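Side-chain contacts in penicillin-binding protein activator LpoA (Escherichia coli, PDB 6DR3), which stimulates the transpeptidase activity of the peptidoglycan synthase PBP1a, which depends on it for function, and is represented here by its amino-terminal, helical TPR-like domain: residues A[7-11]-A[12-16]; A[26-29]-A[30-34]; A[42-46]-A[47-51]; A[78-81]-A[82-85]; A[130-133]-A[134-138]. All coordinates share one frame; numbering follows the deposited sequence.

Interaction 1: A[7-11]-A[12-16]; sequences TAYMQ and GTAQA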
loop_
_atom_site.group_PDB
_atom_site.type_symbol
_atom_site.label_atom_id
_atom_site.label_comp_id
_atom_site.label_asym_id
_atom_site.label_seq_id
_atom_site.Cartn_x
_atom_site.Cartn_y
_atom_site.Cartn_z
ATOM N N THR A 7 -22.082 -0.478 -2.586
ATOM C CA THR A 7 -21.134 -0.304 -3.684
ATOM C C THR A 7 -19.923 0.526 -3.262
ATOM O O THR A 7 -18.777 0.074 -3.366
ATOM C CB THR A 7 -21.841 0.341 -4.879
ATOM O OG1 THR A 7 -22.893 -0.521 -5.323
ATOM C CG2 THR A 7 -20.872 0.580 -6.033
ATOM N N ALA A 8 -20.161 1.754 -2.791
ATOM C CA ALA A 8 -19.056 2.662 -2.488
ATOM C C ALA A 8 -18.087 2.049 -1.485
ATOM O O ALA A 8 -16.867 2.144 -1.654
ATOM C CB ALA A 8 -19.592 3.991 -1.953
ATOM N N TYR A 9 -18.609 1.426 -0.428
ATOM C CA TYR A 9 -17.737 0.816 0.568
ATOM C C TYR A 9 -16.940 -0.330 -0.044
ATOM O O TYR A 9 -15.722 -0.429 0.150
ATOM C CB TYR A 9 -18.561 0.326 1.760
ATOM C CG TYR A 9 -19.639 1.293 2.195
ATOM C CD1 TYR A 9 -19.331 2.431 2.931
ATOM C CD2 TYR A 9 -20.968 1.068 1.865
ATOM C CE1 TYR A 9 -20.318 3.317 3.324
ATOM C CE2 TYR A 9 -21.961 1.944 2.253
ATOM C CZ TYR A 9 -21.633 3.067 2.981
ATOM O OH TYR A 9 -22.624 3.940 3.366
ATOM N N MET A 10 -17.616 -1.201 -0.796
ATOM C CA MET A 10 -16.927 -2.300 -1.464
ATOM C C MET A 10 -15.816 -1.780 -2.365
ATOM O O MET A 10 -14.705 -2.322 -2.369
ATOM C CB MET A 10 -17.930 -3.126 -2.272
ATOM C CG MET A 10 -17.369 -4.438 -2.801
ATOM S SD MET A 10 -16.982 -5.611 -1.488
ATOM C CE MET A 10 -18.626 -6.053 -0.937
ATOM N N GLN A 11 -16.095 -0.724 -3.132
ATOM C CA GLN A 11 -15.109 -0.151 -4.039
ATOM C C GLN A 11 -14.087 0.731 -3.335
ATOM O O GLN A 11 -13.106 1.138 -3.967
ATOM C CB GLN A 11 -15.811 0.663 -5.128
ATOM C CG GLN A 11 -16.565 -0.180 -6.144
ATOM C CD GLN A 11 -17.287 0.664 -7.175
ATOM O OE1 GLN A 11 -17.437 1.874 -7.008
ATOM N NE2 GLN A 11 -17.738 0.027 -8.250
ATOM N N GLY A 12 -14.283 1.038 -2.055
ATOM C CA GLY A 12 -13.345 1.868 -1.329
ATOM C C GLY A 12 -13.515 3.354 -1.534
ATOM O O GLY A 12 -12.644 4.124 -1.113
ATOM N N THR A 13 -14.598 3.785 -2.177
ATOM C CA THR A 13 -14.897 5.204 -2.321
ATOM C C THR A 13 -15.607 5.771 -1.099
ATOM O O THR A 13 -15.852 6.980 -1.044
ATOM C CB THR A 13 -15.746 5.433 -3.572
ATOM O OG1 THR A 13 -16.900 4.583 -3.531
ATOM C CG2 THR A 13 -14.933 5.128 -4.829
ATOM N N ALA A 14 -15.946 4.919 -0.135
ATOM C CA ALA A 14 -16.465 5.332 1.159
ATOM C C ALA A 14 -15.977 4.319 2.182
ATOM O O ALA A 14 -15.668 3.175 1.844
ATOM C CB ALA A 14 -17.995 5.421 1.159
ATOM N N GLN A 15 -15.894 4.750 3.440
ATOM C CA GLN A 15 -15.446 3.883 4.521
ATOM C C GLN A 15 -16.396 3.980 5.706
ATOM O O GLN A 15 -16.957 5.041 5.994
ATOM C CB GLN A 15 -14.019 4.233 4.989
ATOM C CG GLN A 15 -12.911 3.452 4.288
ATOM C CD GLN A 15 -12.502 4.058 2.959
ATOM O OE1 GLN A 15 -12.754 5.234 2.695
ATOM N NE2 GLN A 15 -11.861 3.257 2.116
ATOM N N ALA A 16 -16.568 2.848 6.384
ATOM C CA ALA A 16 -17.281 2.773 7.651
ATOM C C ALA A 16 -16.589 1.728 8.516
ATOM O O ALA A 16 -15.714 0.993 8.052
ATOM C CB ALA A 16 -18.762 2.428 7.448
HETATM O O HOH W 1 -14.522 0.995 2.031
#
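The carbonyls of Ala8 and Tyr9 accept N-H groups of the chain leaving helix 7-11 through Gly12, whose positive phi of 82°, a conformation glycine adopts readily, makes the turn a Schellman motif. Its two bonds run back into the last helical turn: Gly12 N reaches Tyr9 O at 3.0 Å, and Thr13 N reaches Ala8 O at 2.8 Å, the second weak because it is bent. Ala14 N is a further donor to Ala8 O, at 3.3 Å; it and Gly12 N both approach from above the carbonyl planes.

Among the side chains, Thr13 carries OG1 between its own N and carbonyl carbon (chi1 53°), which brings that oxygen to 3.2 Å from Ala8 CB. Ala14 CB touches both Ala8 CB and the Tyr9 ring, 3.7 Å from Tyr9 CD1, and meets the ring obliquely, while Gln15 N lies at the ring edge. Tyr9 CA also points its hydrogen almost straight (175°) at Ala14 O, 3.4 Å away. A water donates to both Tyr9 O, at 2.6 Å, and Ala14 O. Beyond the turn, Tyr9 rests on Leu39 of helix 30-47.

Chemically, the helix end is sealed by backbone bonds and a bridging water, while the methyls of Ala8 and Ala14 and the tyrosine ring pack together where the outgoing loop folds back.

Interaction 2: A[26-29]-A[30-34]; sequences QQSS and DDTRI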
loop_
_atom_site.group_PDB
_atom_site.type_symbol
_atom_site.label_atom_id
_atom_site.label_comp_id
_atom_site.label_asym_id
_atom_site.label_seq_id
_atom_site.Cartn_x
_atom_site.Cartn_y
_atom_site.Cartn_z
ATOM N N GLN A 26 -26.978 -7.582 9.258
ATOM C CA GLN A 26 -28.114 -8.151 9.967
ATOM C C GLN A 26 -29.456 -7.679 9.420
ATOM O O GLN A 26 -30.492 -8.209 9.834
ATOM C CB GLN A 26 -28.014 -7.812 11.457
ATOM C CG GLN A 26 -26.816 -8.450 12.149
ATOM C CD GLN A 26 -26.653 -7.993 13.585
ATOM O OE1 GLN A 26 -27.394 -7.135 14.065
ATOM N NE2 GLN A 26 -25.676 -8.565 14.280
ATOM N N GLN A 27 -29.464 -6.710 8.503
ATOM C CA GLN A 27 -30.691 -6.203 7.901
ATOM C C GLN A 27 -30.811 -6.580 6.428
ATOM O O GLN A 27 -31.590 -5.961 5.696
ATOM C CB GLN A 27 -30.768 -4.683 8.056
ATOM C CG GLN A 27 -30.788 -4.196 9.493
ATOM C CD GLN A 27 -30.848 -2.683 9.590
ATOM O OE1 GLN A 27 -30.684 -1.980 8.592
ATOM N NE2 GLN A 27 -31.085 -2.175 10.794
ATOM N N SER A 28 -30.060 -7.583 5.979
ATOM C CA SER A 28 -30.010 -7.941 4.569
ATOM C C SER A 28 -29.961 -9.455 4.431
ATOM O O SER A 28 -29.814 -10.190 5.412
ATOM C CB SER A 28 -28.799 -7.300 3.879
ATOM O OG SER A 28 -27.598 -7.623 4.560
ATOM N N SER A 29 -30.086 -9.918 3.190
ATOM C CA SER A 29 -30.023 -11.340 2.890
ATOM C C SER A 29 -29.404 -11.529 1.512
ATOM O O SER A 29 -29.210 -10.573 0.755
ATOM C CB SER A 29 -31.414 -11.984 2.956
ATOM O OG SER A 29 -32.314 -11.340 2.074
ATOM N N ASP A 30 -29.080 -12.779 1.202
ATOM C CA ASP A 30 -28.611 -13.178 -0.136
ATOM C C ASP A 30 -27.325 -12.398 -0.442
ATOM O O ASP A 30 -26.486 -12.218 0.455
ATOM C CB ASP A 30 -29.742 -12.988 -1.133
ATOM C CG ASP A 30 -29.465 -13.658 -2.467
ATOM O OD1 ASP A 30 -29.213 -14.881 -2.480
ATOM O OD2 ASP A 30 -29.502 -12.960 -3.503
ATOM N N ASP A 31 -27.139 -11.925 -1.678
ATOM C CA ASP A 31 -25.867 -11.322 -2.069
ATOM C C ASP A 31 -25.621 -10.008 -1.341
ATOM O O ASP A 31 -24.477 -9.690 -0.998
ATOM C CB ASP A 31 -25.836 -11.108 -3.583
ATOM C CG ASP A 31 -25.596 -12.395 -4.347
ATOM O OD1 ASP A 31 -24.586 -13.074 -4.064
ATOM O OD2 ASP A 31 -26.421 -12.733 -5.222
ATOM N N THR A 32 -26.676 -9.220 -1.117
ATOM C CA THR A 32 -26.525 -7.998 -0.334
ATOM C C THR A 32 -25.876 -8.298 1.010
ATOM O O THR A 32 -24.982 -7.572 1.457
ATOM C CB THR A 32 -27.888 -7.329 -0.140
ATOM O OG1 THR A 32 -28.479 -7.066 -1.418
ATOM C CG2 THR A 32 -27.752 -6.019 0.627
ATOM N N ARG A 33 -26.307 -9.382 1.659
ATOM C CA ARG A 33 -25.735 -9.758 2.947
ATOM C C ARG A 33 -24.280 -10.190 2.800
ATOM O O ARG A 33 -23.436 -9.834 3.631
ATOM C CB ARG A 33 -26.569 -10.876 3.574
ATOM C CG ARG A 33 -26.146 -11.264 4.981
ATOM C CD ARG A 33 -26.855 -12.524 5.437
ATOM N NE ARG A 33 -26.540 -12.858 6.824
ATOM C CZ ARG A 33 -27.213 -12.413 7.880
ATOM N NH1 ARG A 33 -28.254 -11.602 7.729
ATOM N NH2 ARG A 33 -26.843 -12.780 9.099
ATOM N N ILE A 34 -23.967 -10.954 1.751
ATOM C CA ILE A 34 -22.587 -11.382 1.530
ATOM C C ILE A 34 -21.673 -10.174 1.385
ATOM O O ILE A 34 -20.570 -10.139 1.944
ATOM C CB ILE A 34 -22.501 -12.309 0.301
ATOM C CG1 ILE A 34 -23.168 -13.654 0.606
ATOM C CG2 ILE A 34 -21.042 -12.522 -0.124
ATOM C CD1 ILE A 34 -23.295 -14.567 -0.600
#
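Arg33 reaches back along the chain to Ser28: its NH1 donates to Ser28 O at 3.1 Å, with 153° at the hydrogen. The oxygen lies practically in the guanidinium plane, at the edge of the group, and the donor is tilted 23° from the carbonyl plane. An arginine stem stretched out from CG to NE, with CG opposite the backbone N (chi1 -175°), passes over Ser28 on the way, so that Ser28 OG is 3.6 Å from Arg33 CB. Ser28 CB also touches the methyl Thr32 CG2 at 3.6 Å.

The next shell holds this geometry in place. Ser29 O accepts a bond from Arg33 N at 3.3 Å, which adds a weak tie to the backbone of Arg33. Ser28 OG has its main partner in Gln24 O, on helix 18-25, with Met25 O also in hydrogen-bonding position, and thus ties the loop to the helix before it. Thr32 also rests on Gln5.

With Arg33 N turned to Ser29 O and Ile34 N to Asp30 O, the first turn of helix 30-47 is formed; the loop that leads into it from helix 18-25 is consistent with the short interhelical turns of a TPR-like fold.

Interaction 3: A[42-46]-A[47-51]; sequences RALVK and EGKTG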
loop_
_atom_site.group_PDB
_atom_site.type_symbol
_atom_site.label_atom_id
_atom_site.label_comp_id
_atom_site.label_asym_id
_atom_site.label_seq_id
_atom_site.Cartn_x
_atom_site.Cartn_y
_atom_site.Cartn_z
ATOM N N ARG A 42 -13.328 -7.065 6.275
ATOM C CA ARG A 42 -12.295 -6.082 5.962
ATOM C C ARG A 42 -12.093 -5.110 7.116
ATOM O O ARG A 42 -10.953 -4.803 7.489
ATOM C CB ARG A 42 -12.673 -5.327 4.684
ATOM C CG ARG A 42 -11.558 -4.468 4.105
ATOM C CD ARG A 42 -12.096 -3.448 3.106
ATOM N NE ARG A 42 -12.826 -4.072 2.003
ATOM C CZ ARG A 42 -13.267 -3.419 0.930
ATOM N NH1 ARG A 42 -13.055 -2.114 0.804
ATOM N NH2 ARG A 42 -13.918 -4.071 -0.024
ATOM N N ALA A 43 -13.187 -4.619 7.700
ATOM C CA ALA A 43 -13.078 -3.656 8.790
ATOM C C ALA A 43 -12.569 -4.316 10.067
ATOM O O ALA A 43 -11.752 -3.733 10.789
ATOM C CB ALA A 43 -14.432 -2.990 9.036
ATOM N N LEU A 44 -13.044 -5.528 10.368
ATOM C CA LEU A 44 -12.572 -6.230 11.560
ATOM C C LEU A 44 -11.060 -6.414 11.527
ATOM O O LEU A 44 -10.380 -6.214 12.541
ATOM C CB LEU A 44 -13.274 -7.581 11.690
ATOM C CG LEU A 44 -14.760 -7.544 12.063
ATOM C CD1 LEU A 44 -15.401 -8.912 11.871
ATOM C CD2 LEU A 44 -14.947 -7.071 13.493
ATOM N N VAL A 45 -10.512 -6.798 10.372
ATOM C CA VAL A 45 -9.063 -6.931 10.243
ATOM C C VAL A 45 -8.387 -5.595 10.522
ATOM O O VAL A 45 -7.434 -5.509 11.307
ATOM C CB VAL A 45 -8.693 -7.469 8.847
ATOM C CG1 VAL A 45 -7.178 -7.429 8.626
ATOM C CG2 VAL A 45 -9.216 -8.884 8.670
ATOM N N LYS A 46 -8.873 -4.529 9.883
ATOM C CA LYS A 46 -8.268 -3.213 10.064
ATOM C C LYS A 46 -8.306 -2.772 11.520
ATOM O O LYS A 46 -7.387 -2.090 11.986
ATOM C CB LYS A 46 -8.985 -2.186 9.185
ATOM C CG LYS A 46 -8.283 -0.839 9.097
ATOM C CD LYS A 46 -9.001 0.093 8.135
ATOM C CE LYS A 46 -8.202 1.363 7.886
ATOM N NZ LYS A 46 -8.859 2.254 6.891
ATOM N N GLU A 47 -9.357 -3.142 12.249
ATOM C CA GLU A 47 -9.528 -2.693 13.623
ATOM C C GLU A 47 -8.767 -3.548 14.628
ATOM O O GLU A 47 -8.740 -3.203 15.813
ATOM C CB GLU A 47 -11.020 -2.677 13.969
ATOM C CG GLU A 47 -11.798 -1.630 13.185
ATOM C CD GLU A 47 -13.301 -1.820 13.252
ATOM O OE1 GLU A 47 -13.773 -2.595 14.113
ATOM O OE2 GLU A 47 -14.012 -1.193 12.436
ATOM N N GLY A 48 -8.146 -4.638 14.190
ATOM C CA GLY A 48 -7.426 -5.518 15.087
ATOM C C GLY A 48 -8.258 -6.621 15.697
ATOM O O GLY A 48 -7.782 -7.294 16.619
ATOM N N LYS A 49 -9.483 -6.824 15.215
ATOM C CA LYS A 49 -10.366 -7.875 15.718
ATOM C C LYS A 49 -10.178 -9.130 14.866
ATOM O O LYS A 49 -11.054 -9.560 14.114
ATOM C CB LYS A 49 -11.813 -7.399 15.705
ATOM C CG LYS A 49 -12.131 -6.332 16.742
ATOM C CD LYS A 49 -13.113 -5.305 16.202
ATOM C CE LYS A 49 -14.027 -4.771 17.291
ATOM N NZ LYS A 49 -13.278 -4.297 18.480
ATOM N N THR A 50 -8.988 -9.720 15.004
ATOM C CA THR A 50 -8.594 -10.813 14.121
ATOM C C THR A 50 -9.467 -12.044 14.333
ATOM O O THR A 50 -9.876 -12.694 13.363
ATOM C CB THR A 50 -7.119 -11.158 14.338
ATOM O OG1 THR A 50 -6.339 -9.957 14.312
ATOM C CG2 THR A 50 -6.623 -12.095 13.244
ATOM N N GLY A 51 -9.764 -12.381 15.590
ATOM C CA GLY A 51 -10.589 -13.548 15.857
ATOM C C GLY A 51 -11.936 -13.477 15.161
ATOM O O GLY A 51 -12.350 -14.421 14.483
HETATM O O HOH W 2 -6.117 -7.364 12.653
#
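Leu44 O is gripped by two backbone N-H groups: Lys49 N at 2.9 Å, and more weakly Glu47 N at 3.3 Å. The latter is shared, since Glu47 N makes its better bond to Ala43 O, nearly in line with that carbonyl. One residue on, Val45 O takes Gly48 N from above its plane, at 3.1 Å with 157° at the hydrogen. A water donates to the same Val45 O at 2.6 Å and also bonds to Thr50 OG1, linking the closing turn of one helix to the opening turn of the next.

Side chains follow the turn on one flank. Leu44 CD2 lies 3.7 Å from Lys49 CD, and the two chains cross at about a right angle, the lysine bending at each torsion past CG before its end leads away. Glu47 folds CG beside its own N (chi1 -67°), which lays CG 3.2 Å from Ala43 O and runs the extended chain back over Ala43; there Glu47 OE2 stands 3.9 Å from Ala43 CB. Its OE1 is hydrogen-bonded to Ser18 OG, on helix 18-25. Leu44 is buried against Ala53 and Leu56 of helix 50-58.

Gly48 has a phi of 89°, a value glycine adopts with ease. This positive phi and the bonds from Gly48 N to Val45 O and from Lys49 N to Leu44 O define a Schellman motif, followed by Lys49 as N-cap residue and centre of an inverse gamma turn: a tight helix-to-helix junction, consistent with the TPR-like character of the domain.

Interaction 4: A[78-81]-A[82-85]; sequences EIKL and AQKD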
loop_
_atom_site.group_PDB
_atom_site.type_symbol
_atom_site.label_atom_id
_atom_site.label_comp_id
_atom_site.label_asym_id
_atom_site.label_seq_id
_atom_site.Cartn_x
_atom_site.Cartn_y
_atom_site.Cartn_z
ATOM N N GLU A 78 -4.931 -10.578 4.016
ATOM C CA GLU A 78 -4.923 -9.629 5.123
ATOM C C GLU A 78 -5.080 -10.343 6.458
ATOM O O GLU A 78 -4.470 -9.947 7.458
ATOM C CB GLU A 78 -6.030 -8.592 4.924
ATOM C CG GLU A 78 -5.881 -7.792 3.635
ATOM C CD GLU A 78 -6.989 -6.770 3.437
ATOM O OE1 GLU A 78 -8.131 -7.033 3.868
ATOM O OE2 GLU A 78 -6.717 -5.698 2.852
ATOM N N ILE A 79 -5.888 -11.405 6.495
ATOM C CA ILE A 79 -6.062 -12.166 7.729
ATOM C C ILE A 79 -4.754 -12.843 8.125
ATOM O O ILE A 79 -4.328 -12.778 9.284
ATOM C CB ILE A 79 -7.211 -13.181 7.572
ATOM C CG1 ILE A 79 -8.551 -12.441 7.547
ATOM C CG2 ILE A 79 -7.195 -14.220 8.703
ATOM C CD1 ILE A 79 -9.750 -13.314 7.208
ATOM N N LYS A 80 -4.090 -13.496 7.169
ATOM C CA LYS A 80 -2.847 -14.193 7.491
ATOM C C LYS A 80 -1.768 -13.221 7.948
ATOM O O LYS A 80 -0.962 -13.546 8.828
ATOM C CB LYS A 80 -2.372 -15.006 6.289
ATOM C CG LYS A 80 -3.203 -16.255 6.054
ATOM C CD LYS A 80 -2.540 -17.216 5.088
ATOM C CE LYS A 80 -3.395 -18.457 4.886
ATOM N NZ LYS A 80 -3.616 -19.198 6.161
ATOM N N LEU A 81 -1.729 -12.022 7.363
ATOM C CA LEU A 81 -0.795 -11.011 7.844
ATOM C C LEU A 81 -1.141 -10.586 9.267
ATOM O O LEU A 81 -0.248 -10.391 10.100
ATOM C CB LEU A 81 -0.791 -9.804 6.904
ATOM C CG LEU A 81 -0.153 -10.048 5.533
ATOM C CD1 LEU A 81 -0.448 -8.894 4.591
ATOM C CD2 LEU A 81 1.350 -10.258 5.661
ATOM N N ALA A 82 -2.434 -10.445 9.566
ATOM C CA ALA A 82 -2.846 -10.117 10.926
ATOM C C ALA A 82 -2.467 -11.224 11.901
ATOM O O ALA A 82 -2.146 -10.943 13.062
ATOM C CB ALA A 82 -4.353 -9.861 10.971
ATOM N N GLN A 83 -2.490 -12.478 11.453
ATOM C CA GLN A 83 -2.085 -13.611 12.276
ATOM C C GLN A 83 -0.574 -13.820 12.295
ATOM O O GLN A 83 -0.115 -14.851 12.798
ATOM C CB GLN A 83 -2.764 -14.891 11.782
ATOM C CG GLN A 83 -4.281 -14.865 11.847
ATOM C CD GLN A 83 -4.912 -16.145 11.327
ATOM O OE1 GLN A 83 -5.847 -16.673 11.924
ATOM N NE2 GLN A 83 -4.402 -16.648 10.207
ATOM N N LYS A 84 0.202 -12.881 11.755
ATOM C CA LYS A 84 1.655 -12.997 11.665
ATOM C C LYS A 84 2.092 -14.200 10.837
ATOM O O LYS A 84 3.246 -14.632 10.924
ATOM C CB LYS A 84 2.298 -13.060 13.056
ATOM C CG LYS A 84 2.468 -11.707 13.725
ATOM C CD LYS A 84 1.140 -11.107 14.154
ATOM C CE LYS A 84 1.341 -9.819 14.937
ATOM N NZ LYS A 84 2.170 -10.023 16.157
ATOM N N ASP A 85 1.192 -14.759 10.029
ATOM C CA ASP A 85 1.539 -15.859 9.128
ATOM C C ASP A 85 2.061 -15.276 7.815
ATOM O O ASP A 85 1.448 -15.379 6.751
ATOM C CB ASP A 85 0.338 -16.768 8.908
ATOM C CG ASP A 85 0.678 -17.995 8.084
ATOM O OD1 ASP A 85 1.860 -18.156 7.715
ATOM O OD2 ASP A 85 -0.236 -18.800 7.807
HETATM O O HOH W 3 -3.047 -18.699 9.348
#
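Lys80 and Asp85 meet twice, through the backbone and through their charged ends. Asp85 N donates to Lys80 O at 2.7 Å, with 138° at the hydrogen. Their side chains then run side by side in the same direction, Lys80 NZ standing 3.8 Å from Asp85 OD2, a long salt bridge. A water shores up this pair: it donates to Asp85 OD2 at 3.2 Å and weakly accepts from Lys80 NZ. The other carboxylate oxygen, Asp85 OD1, is taken by Gly88 N, so the aspartate caps the first turn of helix 86-93; CG opposite the backbone N (chi1 -175°) lays the carboxylate alongside Lys80.

Helix 66-82 closes in a Schellman motif with Lys84, at positive phi, as its turning residue. The bond from Asp85 N to Lys80 O is one half of it; the other runs from Lys84 N to Leu81 O, 3.0 Å, from above the carbonyl plane. Ordinary helical bonds precede it: Ala82 N satisfies Glu78 O at 3.0 Å, and Gln83 N meets Ile79 O at 2.9 Å.

Gln83 lies alongside Ile79, its CD 4.0 Å from Ile79 CG2, pointing the same way; both touch Val54 of helix 50-58. Glu78, turned from the turn, gives its carboxylate to a salt bridge with Arg108, and Leu81 packs on Phe86 and Ala89.

Interaction 5: A[130-133]-A[134-138]; sequences IAQE and PLLGA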
loop_
_atom_site.group_PDB
_atom_site.type_symbol
_atom_site.label_atom_id
_atom_site.label_comp_id
_atom_site.label_asym_id
_atom_site.label_seq_id
_atom_site.Cartn_x
_atom_site.Cartn_y
_atom_site.Cartn_z
ATOM N N ILE A 130 6.218 1.953 -4.957
ATOM C CA ILE A 130 6.094 2.710 -6.198
ATOM C C ILE A 130 4.856 2.270 -6.971
ATOM O O ILE A 130 4.158 3.097 -7.571
ATOM C CB ILE A 130 7.379 2.558 -7.036
ATOM C CG1 ILE A 130 8.535 3.285 -6.346
ATOM C CG2 ILE A 130 7.184 3.103 -8.452
ATOM C CD1 ILE A 130 9.900 2.943 -6.902
ATOM N N ALA A 131 4.563 0.967 -6.974
ATOM C CA ALA A 131 3.382 0.483 -7.680
ATOM C C ALA A 131 2.096 0.944 -7.003
ATOM O O ALA A 131 1.078 1.141 -7.676
ATOM C CB ALA A 131 3.413 -1.042 -7.770
ATOM N N GLN A 132 2.122 1.122 -5.681
ATOM C CA GLN A 132 0.925 1.516 -4.947
ATOM C C GLN A 132 0.651 3.012 -5.040
ATOM O O GLN A 132 -0.514 3.420 -5.058
ATOM C CB GLN A 132 1.061 1.118 -3.478
ATOM C CG GLN A 132 -0.206 1.323 -2.648
ATOM C CD GLN A 132 0.074 1.324 -1.158
ATOM O OE1 GLN A 132 0.954 2.043 -0.683
ATOM N NE2 GLN A 132 -0.673 0.514 -0.411
ATOM N N GLU A 133 1.698 3.834 -5.094
ATOM C CA GLU A 133 1.523 5.279 -4.978
ATOM C C GLU A 133 0.503 5.852 -5.955
ATOM O O GLU A 133 -0.317 6.682 -5.526
ATOM C CB GLU A 133 2.887 5.968 -5.144
ATOM C CG GLU A 133 2.841 7.490 -5.068
ATOM C CD GLU A 133 2.412 8.139 -6.374
ATOM O OE1 GLU A 133 2.707 7.572 -7.447
ATOM O OE2 GLU A 133 1.775 9.210 -6.326
ATOM N N PRO A 134 0.485 5.483 -7.239
ATOM C CA PRO A 134 -0.517 6.070 -8.145
ATOM C C PRO A 134 -1.949 5.731 -7.766
ATOM O O PRO A 134 -2.873 6.421 -8.211
ATOM C CB PRO A 134 -0.148 5.480 -9.515
ATOM C CG PRO A 134 1.247 4.969 -9.368
ATOM C CD PRO A 134 1.380 4.552 -7.944
ATOM N N LEU A 135 -2.163 4.691 -6.962
ATOM C CA LEU A 135 -3.504 4.269 -6.579
ATOM C C LEU A 135 -4.039 5.005 -5.356
ATOM O O LEU A 135 -5.230 4.881 -5.054
ATOM C CB LEU A 135 -3.513 2.762 -6.298
ATOM C CG LEU A 135 -2.760 1.877 -7.298
ATOM C CD1 LEU A 135 -2.775 0.423 -6.848
ATOM C CD2 LEU A 135 -3.342 2.010 -8.697
ATOM N N LEU A 136 -3.203 5.769 -4.660
ATOM C CA LEU A 136 -3.570 6.374 -3.386
ATOM C C LEU A 136 -4.059 7.802 -3.587
ATOM O O LEU A 136 -3.560 8.526 -4.455
ATOM C CB LEU A 136 -2.376 6.374 -2.426
ATOM C CG LEU A 136 -1.758 5.013 -2.108
ATOM C CD1 LEU A 136 -0.469 5.193 -1.315
ATOM C CD2 LEU A 136 -2.744 4.145 -1.345
ATOM N N GLY A 137 -5.036 8.199 -2.775
ATOM C CA GLY A 137 -5.475 9.577 -2.770
ATOM C C GLY A 137 -4.411 10.512 -2.231
ATOM O O GLY A 137 -3.461 10.106 -1.561
ATOM N N ALA A 138 -4.591 11.803 -2.527
ATOM C CA ALA A 138 -3.578 12.801 -2.193
ATOM C C ALA A 138 -3.197 12.749 -0.718
ATOM O O ALA A 138 -2.014 12.849 -0.373
ATOM C CB ALA A 138 -4.083 14.197 -2.562
#
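Gln132 and Leu136 form the tight side of this helix end. Their side chains cross obliquely, the leucine methyl CD1 coming 3.5 Å from Gln132 OE1 and the leucine CG 4.0 Å from Gln132 CG. The amide end is buried and held by three partners: NE2 by Gln111 OE1 and Ala107 O, and OE1 by Asn144 ND2, which should restrict its rotation. Two bonds close the backbone behind it, Leu135 N to Gln132 O at 2.8 Å and Leu136 N to Glu133 O at 3.1 Å, the latter nearly straight (167°).

The other side is the solvent side. Pro134 is exposed and has no N-H to offer; its CD occupies the place an N-H would take opposite Ile130 O, 3.2 Å from that oxygen. Glu133 bends at chi2 (-81°) and swings its carboxylate across the proline at about a right angle, with Glu133 OE1 3.5 Å from Pro134 CG; Glu133 OE2 finds its salt bridge with Lys141 of helix 138-153.

Both backbone bonds span three residues, as in a 3-10 turn, and the proline interrupts the four-residue pattern: helix 123-132 tightens into 3-10 form before the chain turns to helix 138-153.

In the fold
The five contacts come one after another along the chain, and each lies at a helix end or start. Interactions 1 and 3 are about 16 Å apart between centres, yet touch: Met10 O meets Arg42 NH2 at 3.0 Å, a probable hydrogen bond. Interactions 2 and 3 share helix 30-47, near its start and at its end, with centres about 20 Å apart. Interactions 3 and 4 are the closest pair, centres about 10 Å apart, joined where Val45 packs on Ile79 and Thr50 on Gln83. Interaction 5 sits nearer the middle of the elongated chain and touches none of the others. At these five junctions, short backbone-bonded turns begin or end the helices, consistent with a TPR-like domain.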